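Local coordinates for probable host range protein 2-3 (PDB 5CZ3), which probably supports multiplication of myxoma virus in different cell types, as a member of the poxvirus C7 family of host-range proteins, at residues Gly30-Gly34 and Ile60-Ile66; Glu5-His9 and Glu54-Ile60. The contacts are given in a common frame with arbitrary orientation. Residues are numbered along the deposited sequence.

Overall arrangement
Both contacts lie at one end of the beta-sandwich, on the same side of the chain's centre, their own centres about 8 Å apart. Along the chain the segments alternate, 5-9, 30-34, 54-60 and 60-66, and I60 belongs to both contacts. The long connection from strand 45-54 of the antiparallel sheet to strand 67-70 of the mixed sheet meets first the lead-in to strand 10-15 (interaction 2), then the approach to strand 34-40 (interaction 1). D31 OD1 and H9 NE2, 2.8 Å apart, probably form a hydrogen bond between them, as do D31 N and E5 OE1 at 2.8 Å. Loops belonging to both sheets are thereby tied together at this end of the sandwich.

Interaction 1 of 2, residues Gly30-Gly34 and Ile60-Ile66; sequences GDSYG and IVEAKPI
This is a loop-to-loop contact at one end of the beta-sandwich, polar and partly water-mediated: residues 30-34, leading into strand 34-40, meet residues 60-66, leading into strand 67-70. Neither segment is helix or strand where they touch; the closest CA atoms, of D31 and I60, are 8.0 Å apart, and 321 Å² is buried. D31 centres an inverse gamma turn (phi/psi -80/68), closed by a weak hydrogen bond from S32 N to G30 O at 2.9 Å. Its carbonyl faces K64, whose side chain (chi1 m, then t throughout) reaches across so that K64 NZ donates to D31 O at 2.9 Å; K64 NZ to D31 OD2, 3.9 Å, is a long salt bridge, and the ammonium has a second acidic partner in D106. The D31 CA-CB bond points toward the other loop, and with chi1 t the carboxylate meets two bridging waters. One water bridges D31 OD1 (2.7 Å) and K64 N (3.1 Å), another D31 OD2 and E62 O (2.7 Å each); H9 also binds D31 OD1. In this C7-family sandwich both segments feed strands of the mixed sheet, and the Y33 side chain packs on I66 and on L53 of strand 45-54 in the other sheet. Its chi1, 26°, lies between wells; Y33 OH donates to K64 O at 2.9 Å, while Y33 CE1 touches I66 CG1 at 3.9 Å. The H9 ring meets that of Y33 edge-to-face.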
loop_
_atom_site.group_PDB
_atom_site.type_symbol
_atom_site.label_atom_id
_atom_site.label_comp_id
_atom_site.label_asym_id
_atom_site.label_seq_id
_atom_site.Cartn_x
_atom_site.Cartn_y
_atom_site.Cartn_z
ATOM N N GLY A 30 2.037 -15.237 -3.354
ATOM C CA GLY A 30 1.393 -14.851 -4.597
ATOM C C GLY A 30 2.099 -13.702 -5.290
ATOM O O GLY A 30 2.525 -12.747 -4.641
ATOM N N ASP A 31 2.227 -13.792 -6.612
ATOM C CA ASP A 31 2.852 -12.725 -7.386
ATOM C C ASP A 31 1.859 -11.597 -7.634
ATOM O O ASP A 31 1.426 -11.365 -8.765
ATOM C CB ASP A 31 3.394 -13.255 -8.715
ATOM C CG ASP A 31 4.145 -12.193 -9.502
ATOM O OD1 ASP A 31 4.670 -11.250 -8.875
ATOM O OD2 ASP A 31 4.206 -12.298 -10.744
ATOM N N SER A 32 1.501 -10.900 -6.563
ATOM C CA SER A 32 0.556 -9.798 -6.640
ATOM C C SER A 32 0.621 -8.972 -5.367
ATOM O O SER A 32 0.944 -9.488 -4.298
ATOM C CB SER A 32 -0.867 -10.315 -6.861
ATOM O OG SER A 32 -1.743 -9.265 -7.233
ATOM N N TYR A 33 0.302 -7.695 -5.477
ATOM C CA TYR A 33 0.286 -6.796 -4.346
ATOM C C TYR A 33 -0.728 -5.688 -4.508
ATOM O O TYR A 33 -1.084 -5.327 -5.589
ATOM C CB TYR A 33 1.666 -6.236 -4.056
ATOM C CG TYR A 33 2.598 -6.167 -5.222
ATOM C CD1 TYR A 33 2.456 -5.196 -6.184
ATOM C CD2 TYR A 33 3.641 -7.054 -5.344
ATOM C CE1 TYR A 33 3.314 -5.123 -7.235
ATOM C CE2 TYR A 33 4.501 -6.984 -6.390
ATOM C CZ TYR A 33 4.328 -6.019 -7.330
ATOM O OH TYR A 33 5.178 -5.944 -8.374
ATOM N N GLY A 34 -1.196 -5.149 -3.407
ATOM C CA GLY A 34 -2.199 -4.104 -3.426
ATOM C C GLY A 34 -2.994 -4.093 -2.137
ATOM O O GLY A 34 -2.838 -4.981 -1.295
ATOM N N ILE A 60 10.688 -14.229 -9.910
ATOM C CA ILE A 60 9.918 -13.541 -10.941
ATOM C C ILE A 60 10.799 -13.173 -12.128
ATOM O O ILE A 60 12.015 -13.046 -11.994
ATOM C CB ILE A 60 9.251 -12.259 -10.401
ATOM C CG1 ILE A 60 10.312 -11.283 -9.881
ATOM C CG2 ILE A 60 8.237 -12.596 -9.315
ATOM C CD1 ILE A 60 9.743 -9.996 -9.323
ATOM N N VAL A 61 10.180 -13.009 -13.292
ATOM C CA VAL A 61 10.897 -12.548 -14.472
ATOM C C VAL A 61 10.996 -11.028 -14.444
ATOM O O VAL A 61 11.966 -10.446 -14.931
ATOM C CB VAL A 61 10.216 -13.008 -15.778
ATOM C CG1 VAL A 61 10.369 -14.510 -15.956
ATOM C CG2 VAL A 61 8.744 -12.613 -15.788
ATOM N N GLU A 62 9.988 -10.397 -13.850
ATOM C CA GLU A 62 9.930 -8.948 -13.719
ATOM C C GLU A 62 8.862 -8.558 -12.704
ATOM O O GLU A 62 7.901 -9.298 -12.487
ATOM C CB GLU A 62 9.644 -8.289 -15.070
ATOM C CG GLU A 62 8.428 -8.849 -15.788
ATOM C CD GLU A 62 8.133 -8.125 -17.087
ATOM O OE1 GLU A 62 8.895 -7.200 -17.440
ATOM O OE2 GLU A 62 7.139 -8.480 -17.754
ATOM N N ALA A 63 9.034 -7.397 -12.083
ATOM C CA ALA A 63 8.069 -6.908 -11.105
ATOM C C ALA A 63 6.990 -6.071 -11.782
ATOM O O ALA A 63 7.291 -5.115 -12.496
ATOM C CB ALA A 63 8.770 -6.101 -10.025
ATOM N N LYS A 64 5.733 -6.441 -11.555
ATOM C CA LYS A 64 4.597 -5.705 -12.098
ATOM C C LYS A 64 4.573 -4.281 -11.550
ATOM O O LYS A 64 5.133 -4.018 -10.488
ATOM C CB LYS A 64 3.287 -6.424 -11.762
ATOM C CG LYS A 64 3.279 -7.909 -12.098
ATOM C CD LYS A 64 1.934 -8.540 -11.773
ATOM C CE LYS A 64 1.998 -10.056 -11.864
ATOM N NZ LYS A 64 0.720 -10.698 -11.450
ATOM N N PRO A 65 3.933 -3.351 -12.272
ATOM C CA PRO A 65 3.813 -2.002 -11.710
ATOM C C PRO A 65 2.748 -1.943 -10.621
ATOM O O PRO A 65 1.897 -2.830 -10.554
ATOM C CB PRO A 65 3.403 -1.144 -12.917
ATOM C CG PRO A 65 3.570 -2.027 -14.127
ATOM C CD PRO A 65 3.401 -3.426 -13.641
ATOM N N ILE A 66 2.802 -0.920 -9.774
ATOM C CA ILE A 66 1.722 -0.667 -8.829
ATOM C C ILE A 66 0.804 0.407 -9.391
ATOM O O ILE A 66 1.259 1.490 -9.757
ATOM C CB ILE A 66 2.237 -0.212 -7.450
ATOM C CG1 ILE A 66 3.132 -1.283 -6.826
ATOM C CG2 ILE A 66 1.070 0.111 -6.528
ATOM C CD1 ILE A 66 3.532 -0.989 -5.397
HETATM O O HOH W 1 5.632 -8.794 -9.465
HETATM O O HOH W 2 5.693 -10.895 -12.527
#

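Interaction 2 of 2, residues Glu5-His9 and Glu54-Ile60; sequences EGIVH and EPDWENI
Beginning where strand 45-54 ends, E54 shares a water with V8: the water donates to E54 O at 3.2 Å and V8 O at 2.7 Å. P55 (phi/psi -59/145) brings the backbones closest, 4.9 Å between the CA atoms of P55 and H9. D56 follows as the centre of an inverse gamma turn (-80/77). D56 N donates to H9 ND1 at 3.0 Å, so ND1 is an acceptor, while H9 NE2 pairs with D31. With chi1 t, D56 OD2 accepts from V8 N at 3.2 Å. This bonding joins the lead-in to strand 10-15, extended from I7 to H9 after a turn at G6 (phi/psi 77/21), with the loop leaving strand 45-54, neighbouring antiparallel strands of one sandwich sheet. W57 and E58 form a short 3-10 turn spanned by the bond from N59 N to D56 O at 3.0 Å; N59 ND2 makes a very short bond, 2.4 Å, to D56 OD2. I7 CD1 lies 3.5 Å from N59 O. Finally I60, chi1 p, sets CG2 4.0 Å from I7 CG2 and 3.9 Å from H9 CE1.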
loop_
_atom_site.group_PDB
_atom_site.type_symbol
_atom_site.label_atom_id
_atom_site.label_comp_id
_atom_site.label_asym_id
_atom_site.label_seq_id
_atom_site.Cartn_x
_atom_site.Cartn_y
_atom_site.Cartn_z
ATOM N N GLU A 5 2.360 -20.452 -4.805
ATOM C CA GLU A 5 3.118 -19.958 -5.949
ATOM C C GLU A 5 4.619 -19.964 -5.675
ATOM O O GLU A 5 5.427 -20.031 -6.601
ATOM C CB GLU A 5 2.664 -18.546 -6.326
ATOM C CG GLU A 5 1.230 -18.464 -6.822
ATOM C CD GLU A 5 0.853 -17.069 -7.286
ATOM O OE1 GLU A 5 1.755 -16.316 -7.704
ATOM O OE2 GLU A 5 -0.348 -16.728 -7.232
ATOM N N GLY A 6 4.987 -19.894 -4.400
ATOM C CA GLY A 6 6.386 -19.851 -4.018
ATOM C C GLY A 6 6.990 -18.480 -4.255
ATOM O O GLY A 6 8.206 -18.335 -4.365
ATOM N N ILE A 7 6.128 -17.471 -4.340
ATOM C CA ILE A 7 6.565 -16.093 -4.536
ATOM C C ILE A 7 6.101 -15.214 -3.381
ATOM O O ILE A 7 4.900 -15.083 -3.134
ATOM C CB ILE A 7 6.032 -15.516 -5.860
ATOM C CG1 ILE A 7 6.422 -16.421 -7.030
ATOM C CG2 ILE A 7 6.545 -14.103 -6.070
ATOM C CD1 ILE A 7 5.916 -15.940 -8.371
ATOM N N VAL A 8 7.054 -14.618 -2.670
ATOM C CA VAL A 8 6.734 -13.787 -1.513
ATOM C C VAL A 8 7.379 -12.407 -1.602
ATOM O O VAL A 8 8.570 -12.248 -1.334
ATOM C CB VAL A 8 7.178 -14.456 -0.194
ATOM C CG1 VAL A 8 6.759 -13.608 0.995
ATOM C CG2 VAL A 8 6.600 -15.862 -0.082
ATOM N N HIS A 9 6.584 -11.412 -1.981
ATOM C CA HIS A 9 7.052 -10.031 -2.032
ATOM C C HIS A 9 6.997 -9.393 -0.650
ATOM O O HIS A 9 6.396 -9.944 0.272
ATOM C CB HIS A 9 6.213 -9.206 -3.010
ATOM C CG HIS A 9 6.151 -9.778 -4.392
ATOM N ND1 HIS A 9 7.249 -9.841 -5.222
ATOM C CD2 HIS A 9 5.117 -10.299 -5.095
ATOM C CE1 HIS A 9 6.897 -10.384 -6.374
ATOM N NE2 HIS A 9 5.608 -10.671 -6.323
ATOM N N GLU A 54 9.526 -4.487 -2.127
ATOM C CA GLU A 54 10.701 -5.339 -2.262
ATOM C C GLU A 54 10.330 -6.632 -2.977
ATOM O O GLU A 54 10.022 -7.636 -2.332
ATOM C CB GLU A 54 11.310 -5.642 -0.894
ATOM C CG GLU A 54 11.766 -4.407 -0.144
ATOM C CD GLU A 54 12.096 -4.695 1.305
ATOM O OE1 GLU A 54 12.612 -5.796 1.589
ATOM O OE2 GLU A 54 11.834 -3.823 2.159
ATOM N N PRO A 55 10.352 -6.606 -4.317
ATOM C CA PRO A 55 9.980 -7.749 -5.156
ATOM C C PRO A 55 10.829 -8.984 -4.884
ATOM O O PRO A 55 12.018 -8.864 -4.590
ATOM C CB PRO A 55 10.222 -7.234 -6.580
ATOM C CG PRO A 55 10.134 -5.757 -6.469
ATOM C CD PRO A 55 10.707 -5.427 -5.126
ATOM N N ASP A 56 10.213 -10.157 -4.979
ATOM C CA ASP A 56 10.934 -11.414 -4.852
ATOM C C ASP A 56 11.617 -11.726 -6.179
ATOM O O ASP A 56 11.148 -12.566 -6.948
ATOM C CB ASP A 56 9.981 -12.540 -4.443
ATOM C CG ASP A 56 10.707 -13.809 -4.047
ATOM O OD1 ASP A 56 11.953 -13.786 -3.956
ATOM O OD2 ASP A 56 10.027 -14.832 -3.818
ATOM N N TRP A 57 12.727 -11.039 -6.434
ATOM C CA TRP A 57 13.399 -11.075 -7.731
ATOM C C TRP A 57 13.795 -12.480 -8.181
ATOM O O TRP A 57 13.750 -12.789 -9.371
ATOM C CB TRP A 57 14.645 -10.184 -7.704
ATOM C CG TRP A 57 14.353 -8.724 -7.480
ATOM C CD1 TRP A 57 14.641 -7.992 -6.365
ATOM C CD2 TRP A 57 13.718 -7.824 -8.398
ATOM N NE1 TRP A 57 14.226 -6.694 -6.531
ATOM C CE2 TRP A 57 13.656 -6.564 -7.769
ATOM C CE3 TRP A 57 13.197 -7.960 -9.688
ATOM C CZ2 TRP A 57 13.093 -5.449 -8.387
ATOM C CZ3 TRP A 57 12.638 -6.852 -10.299
ATOM C CH2 TRP A 57 12.590 -5.613 -9.648
ATOM N N GLU A 58 14.177 -13.329 -7.231
ATOM C CA GLU A 58 14.645 -14.672 -7.560
ATOM C C GLU A 58 13.544 -15.552 -8.146
ATOM O O GLU A 58 13.826 -16.558 -8.795
ATOM C CB GLU A 58 15.233 -15.354 -6.322
ATOM C CG GLU A 58 16.454 -14.667 -5.741
ATOM C CD GLU A 58 17.248 -15.581 -4.831
ATOM N N ASN A 59 12.292 -15.169 -7.924
ATOM C CA ASN A 59 11.168 -16.006 -8.324
ATOM C C ASN A 59 10.241 -15.342 -9.337
ATOM O O ASN A 59 9.141 -15.831 -9.596
ATOM C CB ASN A 59 10.375 -16.424 -7.087
ATOM C CG ASN A 59 11.242 -17.103 -6.046
ATOM O OD1 ASN A 59 12.145 -17.871 -6.380
ATOM N ND2 ASN A 59 10.978 -16.818 -4.776
ATOM N N ILE A 60 10.688 -14.229 -9.910
ATOM C CA ILE A 60 9.918 -13.541 -10.941
ATOM C C ILE A 60 10.799 -13.173 -12.128
ATOM O O ILE A 60 12.015 -13.046 -11.994
ATOM C CB ILE A 60 9.251 -12.259 -10.401
ATOM C CG1 ILE A 60 10.312 -11.283 -9.881
ATOM C CG2 ILE A 60 8.237 -12.596 -9.315
ATOM C CD1 ILE A 60 9.743 -9.996 -9.323
HETATM O O HOH W 3 10.686 -10.582 -1.254
#